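Local coordinates for protein RNA 2',3'-cyclic phosphodiesterase (Deinococcus radiodurans, PDB 5H7E) that belongs to the LigT-like phosphoesterases, a family of the 2H clan, at residues R90-K95 / P138-L143. Residues are numbered along the deposited sequence; the frame is centred on the assembly and turned at random.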
ATOM      1  N   ARG A  90      16.189  -3.040  -4.964  1.00 37.49           N
ATOM      2  CA  ARG A  90      16.016  -1.756  -4.318  1.00 39.71           C
ATOM      3  C   ARG A  90      14.957  -1.840  -3.209  1.00 35.82           C
ATOM      4  O   ARG A  90      14.923  -1.013  -2.321  1.00 33.96           O
ATOM      5  CB  ARG A  90      15.595  -0.706  -5.337  1.00 42.71           C
ATOM      6  CG  ARG A  90      16.614  -0.459  -6.433  1.00 50.21           C
ATOM      7  CD  ARG A  90      17.920   0.059  -5.859  1.00 57.94           C
ATOM      8  NE  ARG A  90      17.730   1.348  -5.212  1.00 66.88           N
ATOM      9  CZ  ARG A  90      17.599   2.495  -5.867  1.00 72.25           C
ATOM     10  NH1 ARG A  90      17.644   2.513  -7.188  1.00 67.67           N
ATOM     11  NH2 ARG A  90      17.420   3.621  -5.201  1.00 75.36           N
ATOM     12  N   VAL A  91      14.080  -2.836  -3.305  1.00 29.86           N
ATOM     13  CA  VAL A  91      12.991  -3.035  -2.356  1.00 29.69           C
ATOM     14  C   VAL A  91      12.842  -4.486  -1.892  1.00 31.50           C
ATOM     15  O   VAL A  91      12.937  -5.391  -2.693  1.00 28.37           O
ATOM     16  CB  VAL A  91      11.638  -2.660  -3.008  1.00 39.82           C
ATOM     17  CG1 VAL A  91      10.502  -2.796  -2.022  1.00 41.32           C
ATOM     18  CG2 VAL A  91      11.644  -1.269  -3.617  1.00 30.18           C
ATOM     19  N   TRP A  92      12.614  -4.689  -0.595  1.00 25.16           N
ATOM     20  CA  TRP A  92      12.338  -6.001  -0.036  1.00 20.49           C
ATOM     21  C   TRP A  92      10.899  -5.913   0.442  1.00 20.18           C
ATOM     22  O   TRP A  92      10.541  -4.962   1.102  1.00 22.00           O
ATOM     23  CB  TRP A  92      13.250  -6.262   1.147  1.00 22.44           C
ATOM     24  CG  TRP A  92      13.176  -7.643   1.714  1.00 24.39           C
ATOM     25  CD1 TRP A  92      13.180  -8.806   1.023  1.00 26.96           C
ATOM     26  CD2 TRP A  92      13.136  -8.000   3.095  1.00 23.59           C
ATOM     27  NE1 TRP A  92      13.132  -9.867   1.879  1.00 25.62           N
ATOM     28  CE2 TRP A  92      13.106  -9.397   3.162  1.00 29.32           C
ATOM     29  CE3 TRP A  92      13.121  -7.273   4.283  1.00 27.37           C
ATOM     30  CZ2 TRP A  92      13.057 -10.078   4.361  1.00 27.93           C
ATOM     31  CZ3 TRP A  92      13.073  -7.950   5.467  1.00 29.59           C
ATOM     32  CH2 TRP A  92      13.042  -9.339   5.500  1.00 30.94           C
ATOM     33  N   PHE A  93      10.071  -6.887   0.097  1.00 19.40           N
ATOM     34  CA  PHE A  93       8.663  -6.803   0.467  1.00 15.89           C
ATOM     35  C   PHE A  93       8.140  -8.191   0.827  1.00 17.29           C
ATOM     36  O   PHE A  93       8.806  -9.205   0.606  1.00 19.44           O
ATOM     37  CB  PHE A  93       7.799  -6.243  -0.722  1.00 18.02           C
ATOM     38  CG  PHE A  93       7.865  -7.108  -1.973  1.00 19.88           C
ATOM     39  CD1 PHE A  93       7.082  -8.238  -2.066  1.00 22.52           C
ATOM     40  CD2 PHE A  93       8.669  -6.741  -3.036  1.00 25.96           C
ATOM     41  CE1 PHE A  93       7.125  -9.043  -3.205  1.00 26.67           C
ATOM     42  CE2 PHE A  93       8.740  -7.569  -4.165  1.00 33.63           C
ATOM     43  CZ  PHE A  93       7.959  -8.700  -4.227  1.00 27.71           C
ATOM     44  N   VAL A  94       6.972  -8.206   1.469  1.00 17.66           N
ATOM     45  CA  VAL A  94       6.206  -9.453   1.661  1.00 16.85           C
ATOM     46  C   VAL A  94       4.973  -9.389   0.770  1.00 16.00           C
ATOM     47  O   VAL A  94       4.284  -8.365   0.720  1.00 16.56           O
ATOM     48  CB  VAL A  94       5.832  -9.694   3.128  1.00 16.93           C
ATOM     49  CG1 VAL A  94       5.033  -8.513   3.766  1.00 18.70           C
ATOM     50  CG2 VAL A  94       5.048 -10.996   3.298  1.00 17.58           C
ATOM     51  N   LYS A  95       4.726 -10.479   0.027  1.00 15.91           N
ATOM     52  CA  LYS A  95       3.537 -10.552  -0.815  1.00 17.33           C
ATOM     53  C   LYS A  95       2.291 -10.718   0.046  1.00 16.86           C
ATOM     54  O   LYS A  95       2.311 -11.416   1.057  1.00 19.04           O
ATOM     55  CB  LYS A  95       3.684 -11.733  -1.758  1.00 17.49           C
ATOM     56  CG  LYS A  95       2.438 -11.994  -2.612  1.00 24.17           C
ATOM     57  CD  LYS A  95       2.771 -13.194  -3.562  1.00 40.82           C
ATOM     58  CE  LYS A  95       1.631 -13.530  -4.479  1.00 59.59           C
ATOM     59  NZ  LYS A  95       0.395 -13.659  -3.689  1.00 61.12           N
ATOM     60  N   PRO A 138      23.924  -7.249   2.075  1.00 63.61           N
ATOM     61  CA  PRO A 138      23.658  -8.699   2.110  1.00 64.38           C
ATOM     62  C   PRO A 138      22.194  -8.997   1.817  1.00 59.19           C
ATOM     63  O   PRO A 138      21.295  -8.410   2.419  1.00 60.30           O
ATOM     64  CB  PRO A 138      24.037  -9.102   3.545  1.00 60.03           C
ATOM     65  CG  PRO A 138      24.936  -8.000   4.038  1.00 58.34           C
ATOM     66  CD  PRO A 138      24.425  -6.745   3.362  1.00 56.83           C
ATOM     67  N   ARG A 139      21.957  -9.909   0.877  1.00 65.31           N
ATOM     68  CA  ARG A 139      20.592 -10.310   0.575  1.00 64.67           C
ATOM     69  C   ARG A 139      20.050 -11.154   1.714  1.00 51.75           C
ATOM     70  O   ARG A 139      20.782 -11.918   2.352  1.00 57.59           O
ATOM     71  CB  ARG A 139      20.517 -11.095  -0.737  1.00 69.62           C
ATOM     72  N   LEU A 140      18.800 -11.003   1.961  1.00 53.35           N
ATOM     73  CA  LEU A 140      18.129 -11.647   3.057  1.00 48.91           C
ATOM     74  C   LEU A 140      17.774 -13.070   2.646  1.00 41.12           C
ATOM     75  O   LEU A 140      17.662 -13.366   1.462  1.00 49.30           O
ATOM     76  CB  LEU A 140      16.858 -10.882   3.415  1.00 53.69           C
ATOM     77  CG  LEU A 140      16.938  -9.394   3.793  1.00 56.82           C
ATOM     78  CD1 LEU A 140      18.103  -9.190   4.729  1.00 54.40           C
ATOM     79  CD2 LEU A 140      17.003  -8.441   2.598  1.00 43.02           C
ATOM     80  N   PRO A 141      17.573 -13.959   3.593  1.00 40.25           N
ATOM     81  CA  PRO A 141      17.132 -15.295   3.242  1.00 39.27           C
ATOM     82  C   PRO A 141      15.656 -15.277   2.901  1.00 32.35           C
ATOM     83  O   PRO A 141      14.934 -14.376   3.342  1.00 29.22           O
ATOM     84  CB  PRO A 141      17.401 -16.087   4.523  1.00 46.84           C
ATOM     85  CG  PRO A 141      17.182 -15.100   5.569  1.00 50.51           C
ATOM     86  CD  PRO A 141      17.671 -13.781   5.049  1.00 49.11           C
ATOM     87  N   PRO A 142      15.181 -16.211   2.079  1.00 26.93           N
ATOM     88  CA  PRO A 142      13.748 -16.333   1.852  1.00 28.82           C
ATOM     89  C   PRO A 142      12.997 -16.602   3.151  1.00 22.46           C
ATOM     90  O   PRO A 142      13.446 -17.380   4.005  1.00 24.85           O
ATOM     91  CB  PRO A 142      13.638 -17.522   0.876  1.00 35.12           C
ATOM     92  CG  PRO A 142      14.933 -18.176   0.909  1.00 36.11           C
ATOM     93  CD  PRO A 142      15.972 -17.252   1.373  1.00 33.69           C
ATOM     94  N   LEU A 143      11.860 -15.885   3.305  1.00 22.65           N
ATOM     95  CA  LEU A 143      10.970 -16.056   4.437  1.00 20.02           C
ATOM     96  C   LEU A 143       9.554 -16.296   3.945  1.00 20.32           C
ATOM     97  O   LEU A 143       9.186 -15.833   2.870  1.00 22.56           O
ATOM     98  CB  LEU A 143      10.936 -14.766   5.337  1.00 21.03           C
ATOM     99  CG  LEU A 143      12.283 -14.325   5.872  1.00 23.77           C
ATOM    100  CD1 LEU A 143      12.048 -13.000   6.673  1.00 25.69           C
ATOM    101  CD2 LEU A 143      12.908 -15.333   6.786  1.00 27.49           C
TER
HETATM  102  O   HOH W   1      13.671 -12.674   1.354  1.00 27.99           O
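Trp92 packs its indole against Leu140 and Leu143, joining a strand of the LigT-like fold of the 2H clan to a loop. The strand, 91-97, is part of an antiparallel sheet, between strands 73-83 and 127-132. The loop runs from strand 127-132 to strand 148-160 and passes over the side chain of Trp92 without a direct hydrogen bond to segment 90-95. The backbones stay well apart, with Trp92 CA 8.7 Å from Leu140 CA, and the indole spans the gap.

Trp92 points its CB at the loop, and with CG anti to the backbone N (chi1 -173°) the indole extends on toward it. Leu140 covers one face of this ring. Its CG is anti to its own carbonyl carbon (chi1 -57°), which sets CG and CD2 over that face. The CD2 methyl sits over the five-membered ring in a CH-pi contact, 3.9 Å from the centroid and only 7° off the normal. Leu140 CG lies over the same face, above the CE2-CZ2 side of the six-membered ring, 3.9 Å from Trp92 CE2. The Leu143 side chain crosses that of Trp92 at about a right angle. Its CD1 methyl meets the edge of the six-membered ring, 3.9 Å from Trp92 CZ2 and about as far from CH2. The two leucines thus hold the indole at a face and at an edge.

The ring of Tyr82 stacks on that of Trp92. Its OH receives a weak hydrogen bond from Leu140 N, while Leu143 N bonds to Thr80 OG1, so the loop is also bonded to strand 73-83, weakly at Leu140.

The indole N-H is buried with its ring but has a partner. A water in the ring plane accepts the hydrogen bond from Trp92 NE1 at 2.9 Å. The same water donates to the backbone of the loop, its oxygen 2.9 Å from Pro141 O.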